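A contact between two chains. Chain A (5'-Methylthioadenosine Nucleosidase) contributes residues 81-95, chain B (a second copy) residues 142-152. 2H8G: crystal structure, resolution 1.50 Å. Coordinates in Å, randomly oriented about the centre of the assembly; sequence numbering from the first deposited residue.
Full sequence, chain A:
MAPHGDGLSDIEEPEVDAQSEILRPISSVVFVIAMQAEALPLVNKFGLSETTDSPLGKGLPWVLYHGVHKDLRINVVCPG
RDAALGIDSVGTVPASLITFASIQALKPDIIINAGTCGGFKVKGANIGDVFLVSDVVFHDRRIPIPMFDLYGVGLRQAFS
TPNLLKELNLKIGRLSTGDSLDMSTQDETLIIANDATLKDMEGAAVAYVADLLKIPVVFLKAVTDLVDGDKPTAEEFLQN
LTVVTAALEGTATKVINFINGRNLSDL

Chain A, residues 81-95: RDAALGIDSVGTVPA
Chain B, residues 142-152: RIPIPMFDLYG

Chain A runs as loop from Arg A81 to Gly A91, which sits at the N-cap position of a helix starting at Thr A92. A tight turn near its start is held by hydrogen bonds from Asp A82 N to Ile A87 O (2.8 Å), Gly A86 N to Asp A82 O (2.6 Å) and Leu A85 N to Asp A82 OD2 (2.9 Å). Gly A86 has phi/psi 88/-27, where a CB would jam against the preceding carbonyl. In chain B, loop leads into a helix that includes Phe B148 to Gly B152. The nearest CA pairs are Leu A85 CA to Met B147 CA (6.1 Å) and Ile A87 CA to Phe B148 CA (6.7 Å). The two stretches bury 559 Å² in all.

Ile B143 (m, t) points toward chain A. Ile B143 CD1 lies 4.0 Å from Val A90 CG2, a methyl pair that excludes water.

Met B147 (m, m, m) brings its CE to 3.5 Å from Leu A85 CD1, an apolar contact; Leu A85 is m, m. Met B147 CB is 3.9 Å from Ile A87 CG2.

Phe B148 (chi1 m, chi2 85°) has its CB sideways, but the ring reaches chain A. Ile A87 (p, p) covers one face. Ile A87 CB is 3.8 Å from the Phe B148 ring centroid, a CH-pi contact. Val A90 (m) meets the edge, Val A90 CG2 to Phe B148 CD2 at 4.0 Å.

Leu B150 (m, t) adds a lighter apolar contact, Leu B150 CD1 to Leu A85 CD1 at 4.0 Å.

Tyr B151 (chi1 t, chi2 78°) has the largest covered area. Ile A87 CD1 makes a second CH-pi contact, 4.1 Å from the Tyr B151 ring centroid. Asp A82 CG approaches the ring edge, 3.7 Å from Tyr B151 CD1. Tyr B151 OH donates its phenol proton to the backbone Val A90 O at 2.6 Å, the sole hydrogen bond between the stretches.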

ATOM      1  N   ARG A  81      -8.525   4.384  13.520  1.00 26.25           N
ATOM      2  CA  ARG A  81      -8.933   5.722  13.118  1.00 29.54           C
ATOM      3  C   ARG A  81      -7.787   6.554  12.563  1.00 28.04           C
ATOM      4  O   ARG A  81      -6.674   6.546  13.090  1.00 28.23           O
ATOM      5  CB  ARG A  81      -9.534   6.465  14.311  1.00 33.91           C
ATOM      6  CG  ARG A  81     -10.529   5.649  15.115  1.00 38.84           C
ATOM      7  CD  ARG A  81     -10.390   5.920  16.607  1.00 41.99           C
ATOM      8  NE  ARG A  81      -9.023   5.690  17.074  1.00 44.64           N
ATOM      9  CZ  ARG A  81      -8.040   6.586  17.003  1.00 45.78           C
ATOM     10  NH1 ARG A  81      -8.267   7.788  16.488  1.00 47.29           N
ATOM     11  NH2 ARG A  81      -6.825   6.277  17.439  1.00 44.94           N
ATOM     12  N   ASP A  82      -8.077   7.277  11.490  1.00 27.51           N
ATOM     13  CA  ASP A  82      -7.099   8.154  10.874  1.00 27.53           C
ATOM     14  C   ASP A  82      -6.971   9.358  11.803  1.00 28.98           C
ATOM     15  O   ASP A  82      -7.976   9.956  12.185  1.00 28.55           O
ATOM     16  CB  ASP A  82      -7.593   8.613   9.505  1.00 26.02           C
ATOM     17  CG  ASP A  82      -6.638   9.576   8.841  1.00 27.56           C
ATOM     18  OD1 ASP A  82      -5.507   9.156   8.526  1.00 25.68           O
ATOM     19  OD2 ASP A  82      -7.011  10.752   8.642  1.00 27.17           O
ATOM     20  N   ALA A  83      -5.745   9.711  12.168  1.00 28.99           N
ATOM     21  CA  ALA A  83      -5.522  10.838  13.068  1.00 30.13           C
ATOM     22  C   ALA A  83      -6.116  12.153  12.566  1.00 31.47           C
ATOM     23  O   ALA A  83      -6.681  12.922  13.346  1.00 31.29           O
ATOM     24  CB  ALA A  83      -4.026  11.009  13.328  1.00 30.54           C
ATOM     25  N   ALA A  84      -5.998  12.404  11.266  1.00 31.73           N
ATOM     26  CA  ALA A  84      -6.498  13.644  10.678  1.00 32.78           C
ATOM     27  C   ALA A  84      -8.009  13.741  10.487  1.00 33.42           C
ATOM     28  O   ALA A  84      -8.605  14.771  10.798  1.00 34.09           O
ATOM     29  CB  ALA A  84      -5.796  13.903   9.341  1.00 33.59           C
ATOM     30  N   LEU A  85      -8.633  12.683   9.977  1.00 32.53           N
ATOM     31  CA  LEU A  85     -10.071  12.708   9.731  1.00 32.97           C
ATOM     32  C   LEU A  85     -10.923  11.894  10.702  1.00 32.54           C
ATOM     33  O   LEU A  85     -12.135  12.087  10.767  1.00 33.31           O
ATOM     34  CB  LEU A  85     -10.373  12.259   8.296  1.00 34.04           C
ATOM     35  CG  LEU A  85     -10.026  13.200   7.133  1.00 35.92           C
ATOM     36  CD1 LEU A  85     -10.750  14.529   7.318  1.00 35.41           C
ATOM     37  CD2 LEU A  85      -8.529  13.416   7.060  1.00 37.42           C
ATOM     38  N   GLY A  86     -10.297  10.979  11.438  1.00 32.41           N
ATOM     39  CA  GLY A  86     -11.029  10.170  12.401  1.00 31.45           C
ATOM     40  C   GLY A  86     -11.649   8.869  11.906  1.00 31.51           C
ATOM     41  O   GLY A  86     -11.828   7.931  12.686  1.00 33.39           O
ATOM     42  N   ILE A  87     -11.984   8.803  10.622  1.00 29.35           N
ATOM     43  CA  ILE A  87     -12.599   7.608  10.054  1.00 28.13           C
ATOM     44  C   ILE A  87     -11.633   6.427   9.925  1.00 26.41           C
ATOM     45  O   ILE A  87     -10.424   6.576  10.119  1.00 26.28           O
ATOM     46  CB  ILE A  87     -13.233   7.927   8.671  1.00 29.37           C
ATOM     47  CG1 ILE A  87     -12.235   8.671   7.776  1.00 32.00           C
ATOM     48  CG2 ILE A  87     -14.469   8.800   8.857  1.00 30.01           C
ATOM     49  CD1 ILE A  87     -11.067   7.841   7.299  1.00 33.00           C
ATOM     50  N   ASP A  88     -12.175   5.252   9.606  1.00 24.99           N
ATOM     51  CA  ASP A  88     -11.358   4.051   9.443  1.00 24.86           C
ATOM     52  C   ASP A  88     -10.340   4.265   8.339  1.00 23.11           C
ATOM     53  O   ASP A  88     -10.668   4.800   7.278  1.00 23.62           O
ATOM     54  CB  ASP A  88     -12.221   2.847   9.067  1.00 24.53           C
ATOM     55  CG  ASP A  88     -13.045   2.329  10.222  1.00 28.01           C
ATOM     56  OD1 ASP A  88     -12.457   1.849  11.215  1.00 26.71           O
ATOM     57  OD2 ASP A  88     -14.286   2.396  10.124  1.00 32.78           O
ATOM     58  N   SER A  89      -9.114   3.825   8.588  1.00 20.93           N
ATOM     59  CA  SER A  89      -8.034   3.966   7.620  1.00 20.57           C
ATOM     60  C   SER A  89      -8.102   2.839   6.599  1.00 20.06           C
ATOM     61  O   SER A  89      -7.303   1.901   6.635  1.00 20.10           O
ATOM     62  CB  SER A  89      -6.688   3.946   8.341  1.00 21.40           C
ATOM     63  OG  SER A  89      -6.601   5.016   9.270  1.00 23.37           O
ATOM     64  N   VAL A  90      -9.065   2.950   5.691  1.00 19.93           N
ATOM     65  CA  VAL A  90      -9.282   1.959   4.649  1.00 19.52           C
ATOM     66  C   VAL A  90      -8.274   2.103   3.508  1.00 17.74           C
ATOM     67  O   VAL A  90      -7.486   3.043   3.472  1.00 19.20           O
ATOM     68  CB  VAL A  90     -10.718   2.077   4.065  1.00 19.98           C
ATOM     69  CG1 VAL A  90     -11.750   1.835   5.162  1.00 21.35           C
ATOM     70  CG2 VAL A  90     -10.928   3.454   3.449  1.00 20.53           C
ATOM     71  N   GLY A  91      -8.304   1.155   2.578  1.00 18.62           N
ATOM     72  CA  GLY A  91      -7.395   1.229   1.448  1.00 16.66           C
ATOM     73  C   GLY A  91      -6.271   0.216   1.500  1.00 15.44           C
ATOM     74  O   GLY A  91      -6.003  -0.392   2.538  1.00 15.91           O
ATOM     75  N   THR A  92      -5.585   0.065   0.372  1.00 15.21           N
ATOM     76  CA  THR A  92      -4.509  -0.912   0.258  1.00 15.60           C
ATOM     77  C   THR A  92      -3.261  -0.632   1.081  1.00 14.20           C
ATOM     78  O   THR A  92      -2.646  -1.555   1.600  1.00 16.33           O
ATOM     79  CB  THR A  92      -4.083  -1.102  -1.223  1.00 14.88           C
ATOM     80  OG1 THR A  92      -3.620   0.143  -1.764  1.00 15.13           O
ATOM     81  CG2 THR A  92      -5.249  -1.615  -2.042  1.00 17.28           C
ATOM     82  N   VAL A  93      -2.875   0.630   1.211  1.00 15.11           N
ATOM     83  CA  VAL A  93      -1.670   0.915   1.976  1.00 15.36           C
ATOM     84  C   VAL A  93      -1.784   0.528   3.452  1.00 16.61           C
ATOM     85  O   VAL A  93      -0.949  -0.219   3.956  1.00 17.10           O
ATOM     86  CB  VAL A  93      -1.240   2.387   1.794  1.00 16.22           C
ATOM     87  CG1 VAL A  93      -0.214   2.781   2.841  1.00 16.68           C
ATOM     88  CG2 VAL A  93      -0.631   2.551   0.402  1.00 17.13           C
ATOM     89  N   PRO A  94      -2.819   1.008   4.167  1.00 15.93           N
ATOM     90  CA  PRO A  94      -2.904   0.612   5.581  1.00 17.45           C
ATOM     91  C   PRO A  94      -3.099  -0.896   5.770  1.00 15.77           C
ATOM     92  O   PRO A  94      -2.571  -1.489   6.719  1.00 16.91           O
ATOM     93  CB  PRO A  94      -4.097   1.412   6.092  1.00 17.08           C
ATOM     94  CG  PRO A  94      -4.065   2.639   5.248  1.00 18.10           C
ATOM     95  CD  PRO A  94      -3.772   2.089   3.866  1.00 17.97           C
ATOM     96  N   ALA A  95      -3.860  -1.517   4.873  1.00 16.76           N
ATOM     97  CA  ALA A  95      -4.098  -2.955   4.958  1.00 15.27           C
ATOM     98  C   ALA A  95      -2.788  -3.713   4.796  1.00 16.77           C
ATOM     99  O   ALA A  95      -2.537  -4.682   5.500  1.00 17.22           O
ATOM    100  CB  ALA A  95      -5.084  -3.388   3.883  1.00 16.25           C
TER
ATOM    101  N   ARG B 142     -10.380   7.541  -4.674  1.00 18.14           N
ATOM    102  CA  ARG B 142     -11.651   8.263  -4.692  1.00 18.74           C
ATOM    103  C   ARG B 142     -12.717   7.608  -3.820  1.00 18.58           C
ATOM    104  O   ARG B 142     -13.206   6.528  -4.139  1.00 18.16           O
ATOM    105  CB  ARG B 142     -12.162   8.356  -6.135  1.00 20.12           C
ATOM    106  CG  ARG B 142     -11.133   8.851  -7.147  1.00 20.59           C
ATOM    107  CD  ARG B 142     -11.732   8.893  -8.550  1.00 21.60           C
ATOM    108  NE  ARG B 142     -12.305   7.600  -8.912  1.00 21.58           N
ATOM    109  CZ  ARG B 142     -11.629   6.594  -9.462  1.00 22.23           C
ATOM    110  NH1 ARG B 142     -10.341   6.722  -9.744  1.00 22.35           N
ATOM    111  NH2 ARG B 142     -12.237   5.438  -9.683  1.00 21.35           N
ATOM    112  N   ILE B 143     -13.078   8.267  -2.722  1.00 19.57           N
ATOM    113  CA  ILE B 143     -14.099   7.731  -1.820  1.00 21.15           C
ATOM    114  C   ILE B 143     -15.145   8.820  -1.568  1.00 23.23           C
ATOM    115  O   ILE B 143     -14.918   9.730  -0.766  1.00 23.31           O
ATOM    116  CB  ILE B 143     -13.497   7.317  -0.468  1.00 21.10           C
ATOM    117  CG1 ILE B 143     -12.244   6.467  -0.691  1.00 22.13           C
ATOM    118  CG2 ILE B 143     -14.529   6.533   0.333  1.00 22.91           C
ATOM    119  CD1 ILE B 143     -11.432   6.247   0.565  1.00 22.11           C
ATOM    120  N   PRO B 144     -16.305   8.733  -2.246  1.00 23.15           N
ATOM    121  CA  PRO B 144     -17.401   9.703  -2.123  1.00 25.18           C
ATOM    122  C   PRO B 144     -18.199   9.690  -0.821  1.00 26.17           C
ATOM    123  O   PRO B 144     -19.426   9.580  -0.835  1.00 27.75           O
ATOM    124  CB  PRO B 144     -18.269   9.387  -3.335  1.00 26.07           C
ATOM    125  CG  PRO B 144     -18.141   7.901  -3.433  1.00 26.73           C
ATOM    126  CD  PRO B 144     -16.649   7.684  -3.226  1.00 24.07           C
ATOM    127  N   ILE B 145     -17.494   9.803   0.295  1.00 26.62           N
ATOM    128  CA  ILE B 145     -18.108   9.843   1.619  1.00 27.25           C
ATOM    129  C   ILE B 145     -17.402  10.994   2.347  1.00 28.46           C
ATOM    130  O   ILE B 145     -16.178  11.017   2.441  1.00 27.56           O
ATOM    131  CB  ILE B 145     -17.905   8.506   2.374  1.00 27.16           C
ATOM    132  CG1 ILE B 145     -18.576   7.368   1.594  1.00 28.42           C
ATOM    133  CG2 ILE B 145     -18.516   8.589   3.776  1.00 28.90           C
ATOM    134  CD1 ILE B 145     -18.349   5.988   2.192  1.00 27.93           C
ATOM    135  N   PRO B 146     -18.177  11.963   2.868  1.00 28.83           N
ATOM    136  CA  PRO B 146     -17.764  13.171   3.593  1.00 31.06           C
ATOM    137  C   PRO B 146     -16.332  13.382   4.096  1.00 33.03           C
ATOM    138  O   PRO B 146     -15.689  14.364   3.730  1.00 37.15           O
ATOM    139  CB  PRO B 146     -18.793  13.246   4.707  1.00 28.77           C
ATOM    140  CG  PRO B 146     -20.038  12.926   3.946  1.00 30.80           C
ATOM    141  CD  PRO B 146     -19.621  11.729   3.079  1.00 30.00           C
ATOM    142  N   MET B 147     -15.847  12.489   4.949  1.00 32.22           N
ATOM    143  CA  MET B 147     -14.504  12.598   5.514  1.00 28.69           C
ATOM    144  C   MET B 147     -13.532  11.646   4.822  1.00 27.49           C
ATOM    145  O   MET B 147     -12.327  11.910   4.741  1.00 25.56           O
ATOM    146  CB  MET B 147     -14.555  12.290   7.012  1.00 30.34           C
ATOM    147  CG  MET B 147     -15.521  13.177   7.792  1.00 29.57           C
ATOM    148  SD  MET B 147     -15.053  14.912   7.716  1.00 31.78           S
ATOM    149  CE  MET B 147     -13.774  14.941   8.942  1.00 29.40           C
ATOM    150  N   PHE B 148     -14.059  10.527   4.339  1.00 24.59           N
ATOM    151  CA  PHE B 148     -13.235   9.549   3.639  1.00 23.54           C
ATOM    152  C   PHE B 148     -12.652  10.164   2.378  1.00 23.69           C
ATOM    153  O   PHE B 148     -11.568   9.777   1.931  1.00 23.25           O
ATOM    154  CB  PHE B 148     -14.060   8.324   3.254  1.00 22.27           C
ATOM    155  CG  PHE B 148     -14.358   7.406   4.400  1.00 24.87           C
ATOM    156  CD1 PHE B 148     -15.445   7.639   5.237  1.00 25.62           C
ATOM    157  CD2 PHE B 148     -13.551   6.300   4.639  1.00 25.41           C
ATOM    158  CE1 PHE B 148     -15.723   6.778   6.296  1.00 27.10           C
ATOM    159  CE2 PHE B 148     -13.820   5.434   5.694  1.00 27.72           C
ATOM    160  CZ  PHE B 148     -14.909   5.674   6.525  1.00 27.40           C
ATOM    161  N   ASP B 149     -13.376  11.114   1.797  1.00 24.43           N
ATOM    162  CA  ASP B 149     -12.904  11.762   0.584  1.00 25.19           C
ATOM    163  C   ASP B 149     -11.571  12.467   0.822  1.00 24.66           C
ATOM    164  O   ASP B 149     -10.608  12.241   0.089  1.00 22.84           O
ATOM    165  CB  ASP B 149     -13.962  12.739   0.038  1.00 26.05           C
ATOM    166  CG  ASP B 149     -14.534  13.665   1.101  1.00 29.26           C
ATOM    167  OD1 ASP B 149     -15.507  14.383   0.782  1.00 34.45           O
ATOM    168  OD2 ASP B 149     -14.028  13.685   2.240  1.00 31.43           O
ATOM    169  N   LEU B 150     -11.508  13.303   1.854  1.00 23.73           N
ATOM    170  CA  LEU B 150     -10.277  14.013   2.189  1.00 22.91           C
ATOM    171  C   LEU B 150      -9.188  13.015   2.590  1.00 22.39           C
ATOM    172  O   LEU B 150      -7.997  13.258   2.394  1.00 23.73           O
ATOM    173  CB  LEU B 150     -10.536  14.991   3.338  1.00 25.08           C
ATOM    174  CG  LEU B 150     -11.519  16.123   3.023  1.00 25.73           C
ATOM    175  CD1 LEU B 150     -11.916  16.840   4.305  1.00 27.66           C
ATOM    176  CD2 LEU B 150     -10.881  17.092   2.040  1.00 27.90           C
ATOM    177  N   TYR B 151      -9.607  11.892   3.162  1.00 22.20           N
ATOM    178  CA  TYR B 151      -8.672  10.856   3.583  1.00 21.80           C
ATOM    179  C   TYR B 151      -8.014  10.227   2.355  1.00 20.84           C
ATOM    180  O   TYR B 151      -6.800  10.016   2.326  1.00 21.10           O
ATOM    181  CB  TYR B 151      -9.411   9.784   4.384  1.00 22.29           C
ATOM    182  CG  TYR B 151      -8.640   8.497   4.546  1.00 21.36           C
ATOM    183  CD1 TYR B 151      -7.608   8.386   5.476  1.00 19.66           C
ATOM    184  CD2 TYR B 151      -8.932   7.395   3.746  1.00 21.24           C
ATOM    185  CE1 TYR B 151      -6.879   7.201   5.606  1.00 21.55           C
ATOM    186  CE2 TYR B 151      -8.214   6.212   3.865  1.00 19.98           C
ATOM    187  CZ  TYR B 151      -7.193   6.121   4.793  1.00 20.64           C
ATOM    188  OH  TYR B 151      -6.480   4.949   4.900  1.00 21.44           O
ATOM    189  N   GLY B 152      -8.824   9.935   1.345  1.00 19.81           N
ATOM    190  CA  GLY B 152      -8.302   9.336   0.129  1.00 19.71           C
ATOM    191  C   GLY B 152      -7.293  10.232  -0.562  1.00 19.31           C
ATOM    192  O   GLY B 152      -6.286   9.757  -1.096  1.00 19.90           O
TER